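Side-chain contacts in VP24 (White spot syndrome virus, PDB 5HLJ), which is a major envelope protein of the virion and probably helps to build the viral envelope as an assembly of three subunits: residues N22-G27 against N35-T40; R44-V49 against M166-G171; E60-K65 against R96-T101; H79-N84 against E90-A95. One frame throughout, in Å; residues are numbered along the deposited sequence.

From the N terminus, interaction 1 comes first and closes the short loop of the hairpin formed by strands 19-28 and 33-42. The chain then enters interaction 2, whose second half arrives only 117 residues later, on strand 161-170 near the C-terminal end. Everything between belongs to that long loop: interaction 3 lies within it, tying the end of helix 58-61 to strand 90-99, and interaction 4 lies within interaction 3, folding the 79-84 loop onto the start of the same strand. None of the four cross along the chain. Interaction 1 touches both 2 and 4, through Leu23 on Met166 and through Phe36 on Leu93 and Ala95, and all four reach one mixed sheet.

Interaction 1: N22-G27 against N35-T40; sequences NLTING and NFVNGT
Thr24 O is gripped twice: by Val37 N at 3.1 Å, which comes from above the carbonyl plane, and by a water that donates to it and also to Val37 O, so the water bridges the carbonyl oxygens of the two strands. Two residues on, Asn26 and Asn35 form an antiparallel hydrogen-bonded pair, with Asn35 N to Asn26 O at 2.7 Å and Asn26 N to Asn35 O at 2.9 Å, the latter nearly straight (169°). A second water accepts from Asn26 ND2 and gives a weak bond to Asn35 O. Between these bonds Ile25 and Phe36 make the non-hydrogen-bonded pair. Ile25 sends CG2 to Phe36 CD1 at 3.6 Å, while Leu23 CD1 reaches Phe36 CE1 at 3.9 Å; both methyls come at the ring obliquely. On the face of Asn26 and Asn35, Thr24 and Val37 lie side by side. With Thr24 CG2 anti to the backbone N (chi1 of OG1 -63°), that methyl is 3.6 Å from Val37 CG2, and Asn26 ND2 packs on the same valine methyl. The amide oxygens are held elsewhere, Asn26 OD1 by His161 and Asn35 OD1 by Ser72. This is a beta hairpin: strand 19-28 has strand 161-170 as its other neighbour, strand 33-42 has strand 48-51, and Gly39 and Thr40 pair with a strand of the second subunit, so the sheet runs on across that interface.

Interaction 2: R44-V49 against M166-G171; sequences RNYGKV and MRFSPG
The Tyr46 ring takes Phe168 on one face. The CB of Phe168 sits over that face, 4.0 Å from the ring centroid and 17° off the normal, a CH-pi contact offset toward the hydroxyl end, where Phe168 CB is 3.8 Å from Tyr46 CZ. The phenylalanine ring itself turns its edge to the tyrosine: this is a T-shaped (edge-to-face) pair with centroids 5.7 Å apart and planes at 86°, and Tyr46 CG lies near the plane of the Phe168 ring. This aromatic pair belongs to the buried interior of a strongly curled beta sheet, consistent with the barrel fold of related envelope proteins of this virus. Strands 68-72 and 105-114 lie far apart in the strand order, yet Ile68 and Val107 both pack on Phe168, and Ile68 and Ile105 both pack on Tyr46.

Tyr46 comes from the turn just before strand 48-51, Phe168 from strand 161-170. With CG of Phe168 beside its backbone N (chi1 -73°), the ring runs from the phenol end back above the Tyr46 ring, one edge turned down to it, and CB remains the nearest atom over the face. Pro15 and Glu19 also touch Tyr46, so residues near the N terminus help to enclose it. Beyond the ring, the phenol end runs along the backbone of Ser169 and the ring of Pro170. Its hydroxyl is hydrogen-bonded to the carbonyl oxygen of Glu17; across the contact Tyr46 OH rests 3.3 Å from Ser169 CA and 3.4 Å from Pro170 CD.

Interaction 3: E60-K65 against R96-T101; sequences ELVKKK and RVYNNT
Val62 sits squarely on the Tyr98 ring, the two side chains crossing at about a right angle. Its CG1 methyl stands over the centre of one face, 3.7 Å from the centroid of the Tyr98 ring and just 6° off the normal, a CH-pi contact almost along the ring normal. Val62 CB lies over the same face nearer the phenol end, 3.7 Å from Tyr98 CE2, and Val62 CA is as close to Tyr98 CD2. CG of Tyr98, anti to the backbone N (chi1 -175°), carries the ring out from the strand to where the valine covers it. Leu61 meets the base of the same side chain instead: the two slide past each other in opposite directions, Leu61 CD2 coming to 4.1 Å from Tyr98 CB and to 3.8 Å from Arg96 O.

Leu61 and Val62 sit where the end of helix 58-61 runs into a type I beta turn from Leu61 to Lys64, which packs against strand 90-99 of the sheet. Ile142 of the adjoining strand 141-151 touches Leu61, Val62, Arg96 and Tyr98 alike. Arg96 offers CB to the leucine, while its guanidinium leads off to a salt bridge with Asp58, just before the segment. At the phenol end a water donates to Val62 O at 3.0 Å and lies 3.2 Å from Tyr98 OH, joining turn and ring by a second, polar route.

Interaction 4: H79-N84 against E90-A95; sequences HTLNVN and ELELYA
Glu92 plugs its carboxylate into the backbone bend of His79-Leu81. OE2 of Glu92 takes Thr80 N on its syn lone pair at 2.7 Å (164° at the hydrogen) and, from above the carboxylate plane, Thr80 OG1, also at 2.7 Å. OE1 of Glu92 accepts from His79 ND1 at 2.7 Å, out of the carboxylate plane on the side opposite to Thr80 OG1, with ring and carboxylate planes 59° apart; a weak bond from Leu81 N adds to it. Fully extended, with CG anti to the backbone N (chi1 -178°), Glu92 spans the gap from strand to loop. Further along, Asn84 N binds Glu90 OE1 at 2.9 Å, and Val83 CG1 packs 3.3 Å from Glu90 O.

Two glutamates on one side of strand 90-99 thus hold down a loop without regular structure, which bends between their sites in an inverse gamma turn centred on Asn82. Near the start of the loop segment, Thr80 CG2 meets the Tyr94 ring edge.

Farther out, the His79 ring has Val83 CG2 over one face, stacks with His33 and bonds through NE2 to Gly31 O. Arg121 of the third subunit binds His79 O and Asn82 OD1, and Glu122 of that subunit binds Asn82 ND2.

Interaction 1: N22-G27 against N35-T40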
# COMPACT_ATOMS: atom_id res chain seq x y z
N ASN A 22 -10.78 -3.36 -6.00
CA ASN A 22 -11.34 -2.53 -4.93
C ASN A 22 -12.75 -2.99 -4.58
O ASN A 22 -13.66 -2.93 -5.41
CB ASN A 22 -11.34 -1.05 -5.32
CG ASN A 22 -9.93 -0.48 -5.50
OD1 ASN A 22 -9.18 -0.36 -4.54
ND2 ASN A 22 -9.58 -0.12 -6.73
N LEU A 23 -12.92 -3.47 -3.35
CA LEU A 23 -14.19 -3.98 -2.86
C LEU A 23 -14.63 -3.27 -1.59
O LEU A 23 -13.83 -2.62 -0.91
CB LEU A 23 -14.10 -5.48 -2.58
CG LEU A 23 -13.72 -6.40 -3.74
CD1 LEU A 23 -13.70 -7.83 -3.25
CD2 LEU A 23 -14.70 -6.24 -4.90
N THR A 24 -15.90 -3.42 -1.24
CA THR A 24 -16.44 -2.84 -0.02
C THR A 24 -16.68 -3.92 1.03
O THR A 24 -17.13 -5.01 0.69
CB THR A 24 -17.73 -2.06 -0.33
OG1 THR A 24 -17.41 -0.97 -1.20
CG2 THR A 24 -18.33 -1.50 0.92
N ILE A 25 -16.36 -3.63 2.29
CA ILE A 25 -16.59 -4.58 3.38
C ILE A 25 -17.08 -3.89 4.65
O ILE A 25 -16.77 -2.72 4.91
CB ILE A 25 -15.31 -5.37 3.77
CG1 ILE A 25 -14.23 -4.42 4.27
CG2 ILE A 25 -14.82 -6.27 2.63
CD1 ILE A 25 -12.91 -5.10 4.58
N ASN A 26 -17.84 -4.63 5.46
CA ASN A 26 -18.30 -4.14 6.75
C ASN A 26 -17.84 -5.04 7.90
O ASN A 26 -17.81 -6.25 7.78
CB ASN A 26 -19.82 -4.02 6.79
CG ASN A 26 -20.34 -2.95 5.84
OD1 ASN A 26 -20.09 -1.77 6.02
ND2 ASN A 26 -21.08 -3.37 4.82
N GLY A 27 -17.48 -4.43 9.02
CA GLY A 27 -17.23 -5.19 10.23
C GLY A 27 -18.52 -5.77 10.80
O GLY A 27 -19.58 -5.14 10.73
N ASN A 35 -17.26 -8.61 6.51
CA ASN A 35 -18.26 -9.18 5.63
C ASN A 35 -18.33 -8.41 4.31
O ASN A 35 -18.44 -7.17 4.31
CB ASN A 35 -19.62 -9.19 6.33
CG ASN A 35 -20.64 -10.07 5.64
OD1 ASN A 35 -20.29 -11.08 5.03
ND2 ASN A 35 -21.90 -9.70 5.75
N PHE A 36 -18.23 -9.12 3.18
CA PHE A 36 -18.31 -8.46 1.87
C PHE A 36 -19.66 -7.78 1.65
O PHE A 36 -20.67 -8.20 2.22
CB PHE A 36 -18.08 -9.45 0.74
CG PHE A 36 -16.66 -9.92 0.60
CD1 PHE A 36 -15.62 -9.00 0.42
CD2 PHE A 36 -16.36 -11.28 0.62
CE1 PHE A 36 -14.30 -9.44 0.28
CE2 PHE A 36 -15.05 -11.73 0.49
CZ PHE A 36 -14.02 -10.79 0.31
N VAL A 37 -19.67 -6.73 0.84
CA VAL A 37 -20.89 -6.26 0.19
C VAL A 37 -20.98 -7.00 -1.13
O VAL A 37 -20.01 -7.03 -1.90
CB VAL A 37 -20.88 -4.74 -0.03
CG1 VAL A 37 -22.04 -4.32 -0.93
CG2 VAL A 37 -20.91 -4.00 1.30
N ASN A 38 -22.10 -7.64 -1.41
CA ASN A 38 -22.21 -8.43 -2.64
C ASN A 38 -22.32 -7.52 -3.85
O ASN A 38 -22.75 -6.37 -3.73
CB ASN A 38 -23.40 -9.39 -2.57
CG ASN A 38 -24.71 -8.67 -2.39
OD1 ASN A 38 -25.01 -8.17 -1.30
ND2 ASN A 38 -25.52 -8.62 -3.45
N GLY A 39 -21.92 -8.02 -5.01
CA GLY A 39 -21.89 -7.22 -6.22
C GLY A 39 -20.87 -7.79 -7.18
O GLY A 39 -20.41 -8.92 -6.99
N THR A 40 -20.51 -7.02 -8.20
CA THR A 40 -19.62 -7.49 -9.25
C THR A 40 -18.62 -6.42 -9.63
O THR A 40 -18.82 -5.23 -9.35
CB THR A 40 -20.39 -7.92 -10.53
OG1 THR A 40 -21.21 -6.84 -10.98
CG2 THR A 40 -21.28 -9.13 -10.26
O HOH W 1 -17.55 -5.91 -1.96
O HOH W 2 -21.61 -6.21 4.74

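Interaction 2: R44-V49 against M166-G171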
# COMPACT_ATOMS: atom_id res chain seq x y z
N ARG A 44 -9.70 -5.66 -15.85
CA ARG A 44 -9.10 -5.70 -17.17
C ARG A 44 -8.34 -7.00 -17.42
O ARG A 44 -8.29 -7.47 -18.54
CB ARG A 44 -8.16 -4.50 -17.40
CG ARG A 44 -8.54 -3.22 -16.66
CD ARG A 44 -7.65 -2.01 -17.08
NE ARG A 44 -6.32 -2.41 -17.55
CZ ARG A 44 -5.25 -2.58 -16.77
NH1 ARG A 44 -5.34 -2.41 -15.44
NH2 ARG A 44 -4.08 -2.94 -17.31
N ASN A 45 -7.75 -7.59 -16.38
CA ASN A 45 -6.89 -8.74 -16.58
C ASN A 45 -7.39 -10.03 -15.94
O ASN A 45 -6.84 -11.10 -16.20
CB ASN A 45 -5.48 -8.44 -16.07
CG ASN A 45 -4.86 -7.22 -16.73
OD1 ASN A 45 -4.44 -6.27 -16.06
ND2 ASN A 45 -4.78 -7.24 -18.05
N TYR A 46 -8.42 -9.95 -15.10
CA TYR A 46 -8.82 -11.11 -14.32
C TYR A 46 -10.27 -11.51 -14.56
O TYR A 46 -10.86 -12.24 -13.77
CB TYR A 46 -8.55 -10.86 -12.82
CG TYR A 46 -7.07 -10.78 -12.59
CD1 TYR A 46 -6.33 -11.93 -12.34
CD2 TYR A 46 -6.40 -9.58 -12.70
CE1 TYR A 46 -4.97 -11.88 -12.17
CE2 TYR A 46 -5.02 -9.52 -12.54
CZ TYR A 46 -4.32 -10.67 -12.28
OH TYR A 46 -2.96 -10.60 -12.12
N GLY A 47 -10.84 -11.05 -15.67
CA GLY A 47 -12.22 -11.37 -15.98
C GLY A 47 -13.17 -10.68 -15.02
O GLY A 47 -12.85 -9.59 -14.50
N LYS A 48 -14.32 -11.30 -14.78
CA LYS A 48 -15.33 -10.72 -13.90
C LYS A 48 -15.17 -11.21 -12.47
O LYS A 48 -15.07 -12.40 -12.20
CB LYS A 48 -16.75 -11.04 -14.40
CG LYS A 48 -17.85 -10.24 -13.66
CD LYS A 48 -19.25 -10.87 -13.75
CE LYS A 48 -20.11 -10.25 -14.86
NZ LYS A 48 -20.80 -8.97 -14.47
N VAL A 49 -15.13 -10.27 -11.53
CA VAL A 49 -15.10 -10.64 -10.14
C VAL A 49 -16.53 -10.65 -9.62
O VAL A 49 -17.26 -9.68 -9.78
CB VAL A 49 -14.20 -9.71 -9.33
CG1 VAL A 49 -14.42 -9.90 -7.85
CG2 VAL A 49 -12.74 -9.99 -9.68
N MET A 166 -7.18 -5.05 -2.81
CA MET A 166 -6.34 -6.24 -2.94
C MET A 166 -5.54 -6.15 -4.23
O MET A 166 -6.08 -5.79 -5.27
CB MET A 166 -7.18 -7.52 -2.95
CG MET A 166 -8.05 -7.70 -1.72
SD MET A 166 -8.86 -9.32 -1.66
CE MET A 166 -10.08 -9.16 -2.97
N ARG A 167 -4.26 -6.50 -4.18
CA ARG A 167 -3.49 -6.60 -5.40
C ARG A 167 -3.40 -8.03 -5.88
O ARG A 167 -2.93 -8.90 -5.15
CB ARG A 167 -2.09 -6.00 -5.24
CG ARG A 167 -1.29 -6.08 -6.54
CD ARG A 167 0.06 -5.36 -6.46
NE ARG A 167 1.00 -5.83 -7.48
CZ ARG A 167 1.70 -5.03 -8.28
NH1 ARG A 167 1.57 -3.70 -8.20
NH2 ARG A 167 2.55 -5.55 -9.18
N PHE A 168 -3.86 -8.27 -7.10
CA PHE A 168 -3.74 -9.57 -7.76
C PHE A 168 -2.54 -9.58 -8.70
O PHE A 168 -2.30 -8.61 -9.42
CB PHE A 168 -5.00 -9.90 -8.58
CG PHE A 168 -6.20 -10.26 -7.75
CD1 PHE A 168 -6.21 -10.09 -6.37
CD2 PHE A 168 -7.34 -10.78 -8.36
CE1 PHE A 168 -7.34 -10.42 -5.61
CE2 PHE A 168 -8.46 -11.12 -7.62
CZ PHE A 168 -8.46 -10.94 -6.24
N SER A 169 -1.81 -10.69 -8.73
CA SER A 169 -0.76 -10.85 -9.73
C SER A 169 -0.71 -12.30 -10.23
O SER A 169 -1.16 -13.21 -9.55
CB SER A 169 0.59 -10.40 -9.17
OG SER A 169 0.95 -11.13 -8.02
N PRO A 170 -0.19 -12.51 -11.45
CA PRO A 170 -0.17 -13.86 -12.01
C PRO A 170 0.83 -14.77 -11.34
O PRO A 170 1.88 -14.32 -10.91
CB PRO A 170 0.24 -13.63 -13.48
CG PRO A 170 0.10 -12.15 -13.71
CD PRO A 170 0.35 -11.51 -12.39
N GLY A 171 0.51 -16.06 -11.24
CA GLY A 171 1.50 -17.04 -10.85
C GLY A 171 1.42 -17.38 -9.38
O GLY A 171 0.49 -16.96 -8.67

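Interaction 3: E60-K65 against R96-T101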
# COMPACT_ATOMS: atom_id res chain seq x y z
N GLU A 60 -22.53 -24.15 -4.35
CA GLU A 60 -23.15 -22.97 -4.93
C GLU A 60 -22.10 -22.02 -5.52
O GLU A 60 -22.29 -21.48 -6.63
CB GLU A 60 -23.99 -22.26 -3.87
CG GLU A 60 -25.30 -23.00 -3.57
CD GLU A 60 -26.13 -23.26 -4.84
OE1 GLU A 60 -26.44 -22.29 -5.56
OE2 GLU A 60 -26.46 -24.44 -5.13
N LEU A 61 -20.99 -21.84 -4.81
CA LEU A 61 -19.98 -20.86 -5.21
C LEU A 61 -19.45 -21.12 -6.62
O LEU A 61 -19.26 -20.18 -7.38
CB LEU A 61 -18.81 -20.83 -4.21
CG LEU A 61 -17.93 -19.58 -4.15
CD1 LEU A 61 -18.67 -18.40 -3.51
CD2 LEU A 61 -16.66 -19.89 -3.37
N VAL A 62 -19.26 -22.39 -7.00
CA VAL A 62 -18.72 -22.69 -8.32
C VAL A 62 -19.75 -22.57 -9.46
O VAL A 62 -19.42 -22.80 -10.63
CB VAL A 62 -18.10 -24.11 -8.38
CG1 VAL A 62 -16.97 -24.24 -7.35
CG2 VAL A 62 -19.15 -25.19 -8.21
N LYS A 63 -20.98 -22.21 -9.13
CA LYS A 63 -22.01 -22.05 -10.15
C LYS A 63 -22.26 -20.57 -10.51
O LYS A 63 -22.95 -20.27 -11.48
CB LYS A 63 -23.32 -22.70 -9.69
CG LYS A 63 -23.14 -24.17 -9.32
CD LYS A 63 -24.46 -24.95 -9.30
CE LYS A 63 -25.22 -24.75 -8.01
NZ LYS A 63 -26.32 -25.75 -7.89
N LYS A 64 -21.68 -19.66 -9.72
CA LYS A 64 -21.90 -18.24 -9.95
C LYS A 64 -21.31 -17.79 -11.28
O LYS A 64 -20.42 -18.43 -11.84
CB LYS A 64 -21.32 -17.42 -8.81
CG LYS A 64 -21.83 -17.82 -7.46
CD LYS A 64 -23.31 -17.59 -7.33
CE LYS A 64 -23.79 -18.04 -5.98
NZ LYS A 64 -25.19 -17.61 -5.72
N LYS A 65 -21.84 -16.68 -11.79
CA LYS A 65 -21.49 -16.21 -13.13
C LYS A 65 -20.33 -15.22 -13.05
O LYS A 65 -20.55 -14.00 -13.01
CB LYS A 65 -22.69 -15.56 -13.81
CG LYS A 65 -23.59 -16.55 -14.52
CD LYS A 65 -25.04 -16.08 -14.53
CE LYS A 65 -25.88 -16.87 -15.54
NZ LYS A 65 -27.29 -16.41 -15.49
N ARG A 96 -13.81 -17.49 1.08
CA ARG A 96 -13.62 -18.60 0.16
C ARG A 96 -13.63 -18.01 -1.24
O ARG A 96 -14.54 -17.26 -1.61
CB ARG A 96 -14.71 -19.66 0.34
CG ARG A 96 -14.80 -20.25 1.77
CD ARG A 96 -13.70 -21.26 2.05
NE ARG A 96 -13.88 -22.49 1.27
CZ ARG A 96 -12.92 -23.38 1.02
NH1 ARG A 96 -11.69 -23.17 1.49
NH2 ARG A 96 -13.16 -24.46 0.29
N VAL A 97 -12.60 -18.33 -2.01
CA VAL A 97 -12.41 -17.70 -3.30
C VAL A 97 -12.23 -18.75 -4.38
O VAL A 97 -11.27 -19.51 -4.36
CB VAL A 97 -11.19 -16.74 -3.31
CG1 VAL A 97 -11.03 -16.06 -4.67
CG2 VAL A 97 -11.32 -15.69 -2.23
N TYR A 98 -13.16 -18.75 -5.33
CA TYR A 98 -13.09 -19.65 -6.46
C TYR A 98 -12.35 -18.98 -7.61
O TYR A 98 -12.82 -17.99 -8.17
CB TYR A 98 -14.49 -20.09 -6.90
CG TYR A 98 -14.50 -21.12 -8.01
CD1 TYR A 98 -13.57 -22.16 -8.03
CD2 TYR A 98 -15.46 -21.08 -9.02
CE1 TYR A 98 -13.57 -23.10 -9.03
CE2 TYR A 98 -15.48 -22.03 -10.03
CZ TYR A 98 -14.54 -23.04 -10.03
OH TYR A 98 -14.54 -23.99 -11.03
N ASN A 99 -11.18 -19.51 -7.95
CA ASN A 99 -10.40 -19.05 -9.08
C ASN A 99 -10.69 -19.92 -10.29
O ASN A 99 -10.15 -21.04 -10.43
CB ASN A 99 -8.90 -19.06 -8.75
CG ASN A 99 -8.03 -18.67 -9.95
OD1 ASN A 99 -8.53 -18.15 -10.95
ND2 ASN A 99 -6.73 -18.91 -9.85
N ASN A 100 -11.54 -19.41 -11.17
CA ASN A 100 -11.89 -20.11 -12.39
C ASN A 100 -11.31 -19.41 -13.62
O ASN A 100 -11.96 -19.32 -14.65
CB ASN A 100 -13.41 -20.24 -12.52
CG ASN A 100 -13.82 -21.39 -13.44
OD1 ASN A 100 -13.02 -22.27 -13.79
ND2 ASN A 100 -15.08 -21.40 -13.83
N THR A 101 -10.09 -18.89 -13.48
CA THR A 101 -9.32 -18.40 -14.62
C THR A 101 -8.37 -19.51 -15.06
O THR A 101 -8.38 -20.61 -14.50
CB THR A 101 -8.51 -17.11 -14.28
OG1 THR A 101 -7.39 -17.44 -13.44
CG2 THR A 101 -9.37 -16.08 -13.57
O HOH W 3 -17.33 -23.82 -12.54

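Interaction 4: H79-N84 against E90-A95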
# COMPACT_ATOMS: atom_id res chain seq x y z
N HIS A 79 -12.43 -19.13 11.57
CA HIS A 79 -11.34 -18.27 12.04
C HIS A 79 -10.01 -18.99 11.99
O HIS A 79 -9.87 -20.07 12.58
CB HIS A 79 -11.56 -17.83 13.49
CG HIS A 79 -12.55 -16.72 13.67
ND1 HIS A 79 -12.23 -15.40 13.47
CD2 HIS A 79 -13.84 -16.74 14.07
CE1 HIS A 79 -13.28 -14.64 13.72
NE2 HIS A 79 -14.28 -15.44 14.09
N THR A 80 -9.01 -18.41 11.33
CA THR A 80 -7.65 -18.93 11.46
C THR A 80 -6.92 -18.22 12.58
O THR A 80 -5.77 -18.54 12.89
CB THR A 80 -6.85 -18.77 10.17
OG1 THR A 80 -6.78 -17.37 9.86
CG2 THR A 80 -7.50 -19.53 9.03
N LEU A 81 -7.60 -17.24 13.18
CA LEU A 81 -7.00 -16.32 14.13
C LEU A 81 -7.71 -16.35 15.48
O LEU A 81 -8.94 -16.40 15.54
CB LEU A 81 -7.05 -14.90 13.56
CG LEU A 81 -5.86 -14.19 12.91
CD1 LEU A 81 -4.84 -15.13 12.27
CD2 LEU A 81 -6.39 -13.14 11.92
N ASN A 82 -6.95 -16.27 16.58
CA ASN A 82 -7.56 -16.12 17.89
C ASN A 82 -8.07 -14.71 18.09
O ASN A 82 -7.34 -13.85 18.56
CB ASN A 82 -6.58 -16.42 19.03
CG ASN A 82 -6.05 -17.82 19.01
OD1 ASN A 82 -6.61 -18.72 18.35
ND2 ASN A 82 -4.95 -18.04 19.73
N VAL A 83 -9.31 -14.46 17.73
CA VAL A 83 -9.89 -13.18 18.08
C VAL A 83 -10.48 -13.24 19.48
O VAL A 83 -10.99 -14.27 19.92
CB VAL A 83 -10.96 -12.77 17.07
CG1 VAL A 83 -10.31 -12.38 15.72
CG2 VAL A 83 -11.96 -13.89 16.90
N ASN A 84 -10.41 -12.11 20.18
CA ASN A 84 -11.06 -11.99 21.47
C ASN A 84 -12.54 -11.71 21.25
O ASN A 84 -12.95 -10.56 21.03
CB ASN A 84 -10.38 -10.88 22.30
CG ASN A 84 -11.05 -10.65 23.65
OD1 ASN A 84 -11.99 -11.35 24.02
ND2 ASN A 84 -10.55 -9.67 24.39
N GLU A 90 -10.81 -7.10 17.45
CA GLU A 90 -10.02 -8.01 16.65
C GLU A 90 -10.90 -8.72 15.64
O GLU A 90 -11.79 -9.48 16.02
CB GLU A 90 -9.30 -9.01 17.55
CG GLU A 90 -8.50 -8.33 18.65
CD GLU A 90 -7.69 -9.30 19.51
OE1 GLU A 90 -8.03 -10.51 19.58
OE2 GLU A 90 -6.69 -8.84 20.11
N LEU A 91 -10.68 -8.43 14.36
CA LEU A 91 -11.57 -8.89 13.30
C LEU A 91 -10.84 -9.69 12.25
O LEU A 91 -9.66 -9.48 11.99
CB LEU A 91 -12.27 -7.70 12.62
CG LEU A 91 -13.65 -7.27 13.13
CD1 LEU A 91 -13.61 -6.97 14.62
CD2 LEU A 91 -14.15 -6.05 12.35
N GLU A 92 -11.55 -10.62 11.63
CA GLU A 92 -10.95 -11.45 10.61
C GLU A 92 -11.85 -11.52 9.38
O GLU A 92 -13.06 -11.62 9.49
CB GLU A 92 -10.64 -12.84 11.16
CG GLU A 92 -9.94 -13.79 10.18
CD GLU A 92 -9.65 -15.16 10.79
OE1 GLU A 92 -9.90 -15.36 12.01
OE2 GLU A 92 -9.17 -16.04 10.05
N LEU A 93 -11.25 -11.40 8.20
CA LEU A 93 -11.94 -11.78 6.98
C LEU A 93 -11.62 -13.25 6.72
O LEU A 93 -10.46 -13.61 6.57
CB LEU A 93 -11.51 -10.91 5.79
CG LEU A 93 -12.06 -11.45 4.46
CD1 LEU A 93 -13.58 -11.17 4.34
CD2 LEU A 93 -11.29 -10.93 3.26
N TYR A 94 -12.64 -14.10 6.70
CA TYR A 94 -12.44 -15.50 6.36
C TYR A 94 -13.21 -15.74 5.07
O TYR A 94 -14.44 -15.90 5.08
CB TYR A 94 -12.91 -16.43 7.49
CG TYR A 94 -12.54 -17.89 7.27
CD1 TYR A 94 -11.47 -18.47 7.94
CD2 TYR A 94 -13.25 -18.68 6.38
CE1 TYR A 94 -11.12 -19.81 7.73
CE2 TYR A 94 -12.92 -19.99 6.15
CZ TYR A 94 -11.86 -20.56 6.82
OH TYR A 94 -11.55 -21.89 6.56
N ALA A 95 -12.49 -15.76 3.95
CA ALA A 95 -13.14 -15.79 2.66
C ALA A 95 -12.84 -17.07 1.89
O ALA A 95 -11.76 -17.64 2.02
CB ALA A 95 -12.74 -14.58 1.83
O HOH W 4 -11.92 -8.33 19.94